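Local coordinates for protein D-alanyl transferase DltD (Enterococcus faecalis, PDB 6O93) that probably acts in the D-alanylation of lipoteichoic acid at the membrane of a Gram-positive bacterium, as a transferase of the DltD family, at residues V153-K156 with L160-T163; L164-L167 with P173-S176. One frame throughout, in Å; residues are numbered along the deposited sequence.

How the contacts relate
Both contacts are made by helix 158-168: its first half meets the end of helix 152-155 in contact 1, and its second half meets the residues leading into helix 175-195 in contact 2. Their centres lie 11 Å apart, and L164 directly follows T163 in the chain. Two side-chain pairs join them: CG2 of T163 packs on CB of P173 at 3.7 Å, and CG1 of V154 on CD1 of L164 at 3.8 Å. Contact 1 is centred 25 Å and contact 2 29 Å from the centre of the chain. Contact 2 has a bound phosphate, probably from the crystallisation liquor, beside R175; the sodium ion is held by other residues, S46, E48 and S104.

Contact 1. Residues V153-K156 with L160-T163; sequences VVQK and LMET
M161 folds its thioether against the end of the neighbouring helix, with its CG 3.5 Å from the carbonyl oxygen of V154 and its SD 3.7 Å from CA of Q155. Bends at both chi2 (-67°) and chi3 (-72°) bring SD and CE back along the V154-Q155 backbone; CE ends beside CG of Q155, at 4.1 Å. Q155 extends beyond CG and runs obliquely to the methionine. NE2 of Q155 is hydrogen-bonded to the carbonyl oxygen of T149, a few residues earlier in the chain.

Helices 152-155 and 158-168 are two consecutive helices joined by a short turn, set in the helical region outside the parallel sheet of this SGNH-clan protein. D157 lies in the turn, and its OD1 accepts a hydrogen bond from the backbone N of L160, in the first turn of the second helix.

On the buried side the contact is purely apolar. V154 places CG1 anti to its own backbone N (chi1 169°), and this one methyl serves two partners: CD2 of L160 at 3.7 Å and SD of M161 at 3.9 Å. The valine and leucine side chains cross at about a right angle, with the CD2 branch of L160 making the closest approach. Y122 touches both V154 and L160, while L131 of helix 124-132 packs on L160.

Contact 2. Residues L164-L167 with P173-S176; sequences LANL and PQRS. With PO4 (phosphate ion), chain H.
L167 and N166 meet P173 and Q174 where the chain leaves helix 158-168 and turns into helix 175-195, a loop joining two successive helices in which Q174 occupies the N-cap position of the second helix.

The apolar part is a single methyl against a ring. CD1 of L167 lies 3.9 Å from CD of P173 and equally near CG, touching the pyrrolidine along its CG-CD side; the two side chains meet obliquely. L167 is buried, and W130 and L131 of helix 124-132, with A145 of helix 139-148, also pack on it.

The amide groups of N166 and Q174 lie close together. N166 has CG beside its backbone N (chi1 -63°), which sends the amide toward Q174, whose side chain is extended beyond CG. The two side chains cross at about a right angle, yet their amide planes are only 22° apart. Q177 adds a polar link: its OE1 accepts a hydrogen bond from the backbone N of Q174 and a weak one from ND2 of N166.

A phosphate ion, probably from the crystallisation liquor, sits at the start of the second helix. It is hydrogen-bonded by the backbone N of R175, which donates to O4 at 3.3 Å (N-H...O angle 162°) and more weakly to O2 at 3.2 Å. The helix N-terminus would probably add to the attraction. The R175 side chain, bent at chi3, runs alongside the anion, and phosphate O1 lies at the edge of the guanidinium, in its plane, at a long 3.6 Å from NH1.

Contact 1. Residues V153-K156 with L160-T163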
ATOM      1  N   VAL A 153      14.964   9.315  11.326  1.00 15.42           N
ATOM      2  CA  VAL A 153      14.168   8.845  12.457  1.00 15.77           C
ATOM      3  C   VAL A 153      14.842   7.659  13.131  1.00 16.29           C
ATOM      4  O   VAL A 153      14.669   7.437  14.336  1.00 18.04           O
ATOM      5  CB  VAL A 153      12.737   8.497  12.005  1.00 16.66           C
ATOM      6  CG1 VAL A 153      12.729   7.206  11.199  1.00 16.30           C
ATOM      7  CG2 VAL A 153      11.816   8.388  13.216  1.00 17.74           C
ATOM      8  N   VAL A 154      15.621   6.889  12.375  1.00 15.88           N
ATOM      9  CA  VAL A 154      16.349   5.747  12.913  1.00 15.33           C
ATOM     10  C   VAL A 154      17.728   6.153  13.419  1.00 16.13           C
ATOM     11  O   VAL A 154      18.205   5.620  14.425  1.00 15.80           O
ATOM     12  CB  VAL A 154      16.450   4.649  11.834  1.00 15.54           C
ATOM     13  CG1 VAL A 154      17.435   3.564  12.257  1.00 15.79           C
ATOM     14  CG2 VAL A 154      15.075   4.054  11.555  1.00 14.06           C
ATOM     15  N   GLN A 155      18.378   7.103  12.741  1.00 16.19           N
ATOM     16  CA  GLN A 155      19.749   7.464  13.089  1.00 17.33           C
ATOM     17  C   GLN A 155      19.846   8.052  14.491  1.00 17.45           C
ATOM     18  O   GLN A 155      20.910   7.981  15.116  1.00 17.61           O
ATOM     19  CB  GLN A 155      20.307   8.454  12.069  1.00 18.02           C
ATOM     20  CG  GLN A 155      20.517   7.853  10.684  1.00 19.84           C
ATOM     21  CD  GLN A 155      20.807   8.905   9.631  1.00 20.79           C
ATOM     22  OE1 GLN A 155      20.780  10.102   9.914  1.00 22.52           O
ATOM     23  NE2 GLN A 155      21.085   8.462   8.412  1.00 19.99           N
ATOM     24  N   LYS A 156      18.767   8.639  14.999  1.00 16.66           N
ATOM     25  CA  LYS A 156      18.785   9.187  16.349  1.00 18.58           C
ATOM     26  C   LYS A 156      18.618   8.114  17.419  1.00 18.43           C
ATOM     27  O   LYS A 156      18.695   8.432  18.610  1.00 17.90           O
ATOM     28  CB  LYS A 156      17.689  10.245  16.497  1.00 19.22           C
ATOM     29  CG  LYS A 156      16.279   9.696  16.364  1.00 18.44           C
ATOM     30  CD  LYS A 156      15.246  10.806  16.389  1.00 18.99           C
ATOM     31  CE  LYS A 156      13.837  10.241  16.457  1.00 20.54           C
ATOM     32  NZ  LYS A 156      12.804  11.310  16.424  1.00 22.29           N
ATOM     33  N   LEU A 160      19.544   1.104  18.335  1.00 16.25           N
ATOM     34  CA  LEU A 160      19.051   0.567  17.073  1.00 15.60           C
ATOM     35  C   LEU A 160      20.131   0.622  16.001  1.00 16.89           C
ATOM     36  O   LEU A 160      20.392  -0.372  15.313  1.00 16.44           O
ATOM     37  CB  LEU A 160      17.807   1.340  16.634  1.00 16.35           C
ATOM     38  CG  LEU A 160      17.142   0.894  15.328  1.00 15.41           C
ATOM     39  CD1 LEU A 160      16.840  -0.590  15.355  1.00 14.31           C
ATOM     40  CD2 LEU A 160      15.872   1.690  15.087  1.00 15.60           C
ATOM     41  N   MET A 161      20.780   1.781  15.851  1.00 17.62           N
ATOM     42  CA  MET A 161      21.830   1.917  14.845  1.00 18.89           C
ATOM     43  C   MET A 161      22.945   0.907  15.077  1.00 20.79           C
ATOM     44  O   MET A 161      23.465   0.312  14.126  1.00 20.96           O
ATOM     45  CB  MET A 161      22.387   3.341  14.859  1.00 19.37           C
ATOM     46  CG  MET A 161      21.458   4.372  14.235  1.00 19.84           C
ATOM     47  SD  MET A 161      21.262   4.141  12.456  1.00 20.25           S
ATOM     48  CE  MET A 161      22.867   4.670  11.863  1.00 20.90           C
ATOM     49  N   GLU A 162      23.327   0.702  16.338  1.00 22.10           N
ATOM     50  CA  GLU A 162      24.367  -0.275  16.642  1.00 24.07           C
ATOM     51  C   GLU A 162      23.909  -1.686  16.295  1.00 22.92           C
ATOM     52  O   GLU A 162      24.691  -2.491  15.777  1.00 24.67           O
ATOM     53  CB  GLU A 162      24.756  -0.170  18.116  1.00 26.21           C
ATOM     54  CG  GLU A 162      25.451   1.139  18.455  1.00 29.57           C
ATOM     55  CD  GLU A 162      25.690   1.326  19.942  1.00 32.11           C
ATOM     56  OE1 GLU A 162      24.943   0.741  20.758  1.00 32.25           O
ATOM     57  OE2 GLU A 162      26.630   2.068  20.291  1.00 33.86           O
ATOM     58  N   THR A 163      22.640  -1.999  16.563  1.00 20.46           N
ATOM     59  CA  THR A 163      22.114  -3.313  16.213  1.00 19.56           C
ATOM     60  C   THR A 163      22.070  -3.505  14.702  1.00 20.01           C
ATOM     61  O   THR A 163      22.436  -4.571  14.193  1.00 20.12           O
ATOM     62  CB  THR A 163      20.721  -3.493  16.818  1.00 18.85           C
ATOM     63  OG1 THR A 163      20.791  -3.338  18.241  1.00 18.32           O
ATOM     64  CG2 THR A 163      20.161  -4.873  16.481  1.00 19.42           C
TER

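Contact 2. Residues L164-L167 with P173-S176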
ATOM      1  N   LEU A 164      21.626  -2.485  13.964  1.00 20.16           N
ATOM      2  CA  LEU A 164      21.553  -2.605  12.512  1.00 21.75           C
ATOM      3  C   LEU A 164      22.936  -2.756  11.895  1.00 23.65           C
ATOM      4  O   LEU A 164      23.080  -3.393  10.843  1.00 24.04           O
ATOM      5  CB  LEU A 164      20.833  -1.392  11.918  1.00 20.75           C
ATOM      6  CG  LEU A 164      19.383  -1.202  12.368  1.00 19.92           C
ATOM      7  CD1 LEU A 164      18.774   0.015  11.697  1.00 20.25           C
ATOM      8  CD2 LEU A 164      18.556  -2.450  12.084  1.00 19.49           C
ATOM      9  N   ALA A 165      23.963  -2.184  12.527  1.00 25.15           N
ATOM     10  CA  ALA A 165      25.323  -2.357  12.026  1.00 28.14           C
ATOM     11  C   ALA A 165      25.753  -3.816  12.102  1.00 29.94           C
ATOM     12  O   ALA A 165      26.391  -4.331  11.176  1.00 31.20           O
ATOM     13  CB  ALA A 165      26.290  -1.472  12.812  1.00 28.72           C
ATOM     14  N   ASN A 166      25.415  -4.499  13.198  1.00 31.03           N
ATOM     15  CA  ASN A 166      25.767  -5.909  13.324  1.00 33.83           C
ATOM     16  C   ASN A 166      25.025  -6.757  12.298  1.00 32.35           C
ATOM     17  O   ASN A 166      25.601  -7.686  11.721  1.00 34.86           O
ATOM     18  CB  ASN A 166      25.474  -6.400  14.741  1.00 37.12           C
ATOM     19  CG  ASN A 166      26.306  -5.687  15.789  1.00 40.71           C
ATOM     20  OD1 ASN A 166      27.351  -5.110  15.483  1.00 42.59           O
ATOM     21  ND2 ASN A 166      25.847  -5.725  17.034  1.00 40.92           N
ATOM     22  N   LEU A 167      23.746  -6.457  12.058  1.00 28.10           N
ATOM     23  CA  LEU A 167      22.992  -7.193  11.049  1.00 26.84           C
ATOM     24  C   LEU A 167      23.675  -7.112   9.691  1.00 28.59           C
ATOM     25  O   LEU A 167      23.837  -8.125   9.000  1.00 28.92           O
ATOM     26  CB  LEU A 167      21.565  -6.653  10.958  1.00 23.94           C
ATOM     27  CG  LEU A 167      20.490  -7.437  11.715  1.00 22.74           C
ATOM     28  CD1 LEU A 167      20.705  -7.354  13.221  1.00 22.67           C
ATOM     29  CD2 LEU A 167      19.112  -6.926  11.332  1.00 20.80           C
ATOM     30  N   PRO A 173      21.357  -9.701  16.539  1.00 25.53           N
ATOM     31  CA  PRO A 173      21.425  -8.710  17.617  1.00 25.39           C
ATOM     32  C   PRO A 173      22.070  -9.299  18.861  1.00 26.40           C
ATOM     33  O   PRO A 173      21.770 -10.425  19.266  1.00 26.73           O
ATOM     34  CB  PRO A 173      19.955  -8.347  17.863  1.00 23.85           C
ATOM     35  CG  PRO A 173      19.254  -8.707  16.605  1.00 22.71           C
ATOM     36  CD  PRO A 173      19.977  -9.905  16.067  1.00 23.78           C
ATOM     37  N   GLN A 174      22.969  -8.527  19.464  1.00 27.32           N
ATOM     38  CA  GLN A 174      23.611  -8.954  20.697  1.00 28.93           C
ATOM     39  C   GLN A 174      22.570  -9.121  21.800  1.00 27.54           C
ATOM     40  O   GLN A 174      21.481  -8.542  21.758  1.00 25.98           O
ATOM     41  CB  GLN A 174      24.677  -7.942  21.121  1.00 30.54           C
ATOM     42  CG  GLN A 174      25.725  -7.663  20.053  1.00 32.49           C
ATOM     43  CD  GLN A 174      26.651  -6.518  20.419  1.00 34.78           C
ATOM     44  OE1 GLN A 174      26.499  -5.886  21.466  1.00 35.48           O
ATOM     45  NE2 GLN A 174      27.618  -6.245  19.555  1.00 36.36           N
ATOM     46  N   ARG A 175      22.918  -9.933  22.799  1.00 29.40           N
ATOM     47  CA  ARG A 175      22.006 -10.180  23.912  1.00 29.96           C
ATOM     48  C   ARG A 175      21.553  -8.872  24.551  1.00 27.59           C
ATOM     49  O   ARG A 175      20.360  -8.671  24.802  1.00 26.79           O
ATOM     50  CB  ARG A 175      22.675 -11.080  24.952  1.00 34.21           C
ATOM     51  CG  ARG A 175      21.947 -12.398  25.187  1.00 37.72           C
ATOM     52  CD  ARG A 175      22.728 -13.320  26.118  1.00 42.27           C
ATOM     53  NE  ARG A 175      24.056 -13.633  25.595  1.00 45.06           N
ATOM     54  CZ  ARG A 175      24.887 -14.519  26.136  1.00 47.73           C
ATOM     55  NH1 ARG A 175      26.074 -14.731  25.585  1.00 49.50           N
ATOM     56  NH2 ARG A 175      24.536 -15.196  27.221  1.00 48.84           N
ATOM     57  N   SER A 176      22.496  -7.964  24.816  1.00 26.00           N
ATOM     58  CA  SER A 176      22.139  -6.688  25.425  1.00 25.10           C
ATOM     59  C   SER A 176      21.264  -5.851  24.500  1.00 22.46           C
ATOM     60  O   SER A 176      20.459  -5.040  24.974  1.00 21.81           O
ATOM     61  CB  SER A 176      23.402  -5.911  25.806  1.00 26.67           C
ATOM     62  OG  SER A 176      24.183  -5.600  24.664  1.00 26.80           O
TER
HETATM   63  P   PO4 H 507      26.137 -11.889  22.131  1.00 64.29           P
HETATM   64  O1  PO4 H 507      26.679 -13.278  22.376  1.00 65.21           O
HETATM   65  O2  PO4 H 507      24.840 -11.994  21.364  1.00 64.59           O
HETATM   66  O3  PO4 H 507      27.137 -11.092  21.326  1.00 63.48           O
HETATM   67  O4  PO4 H 507      25.884 -11.205  23.455  1.00 63.67           O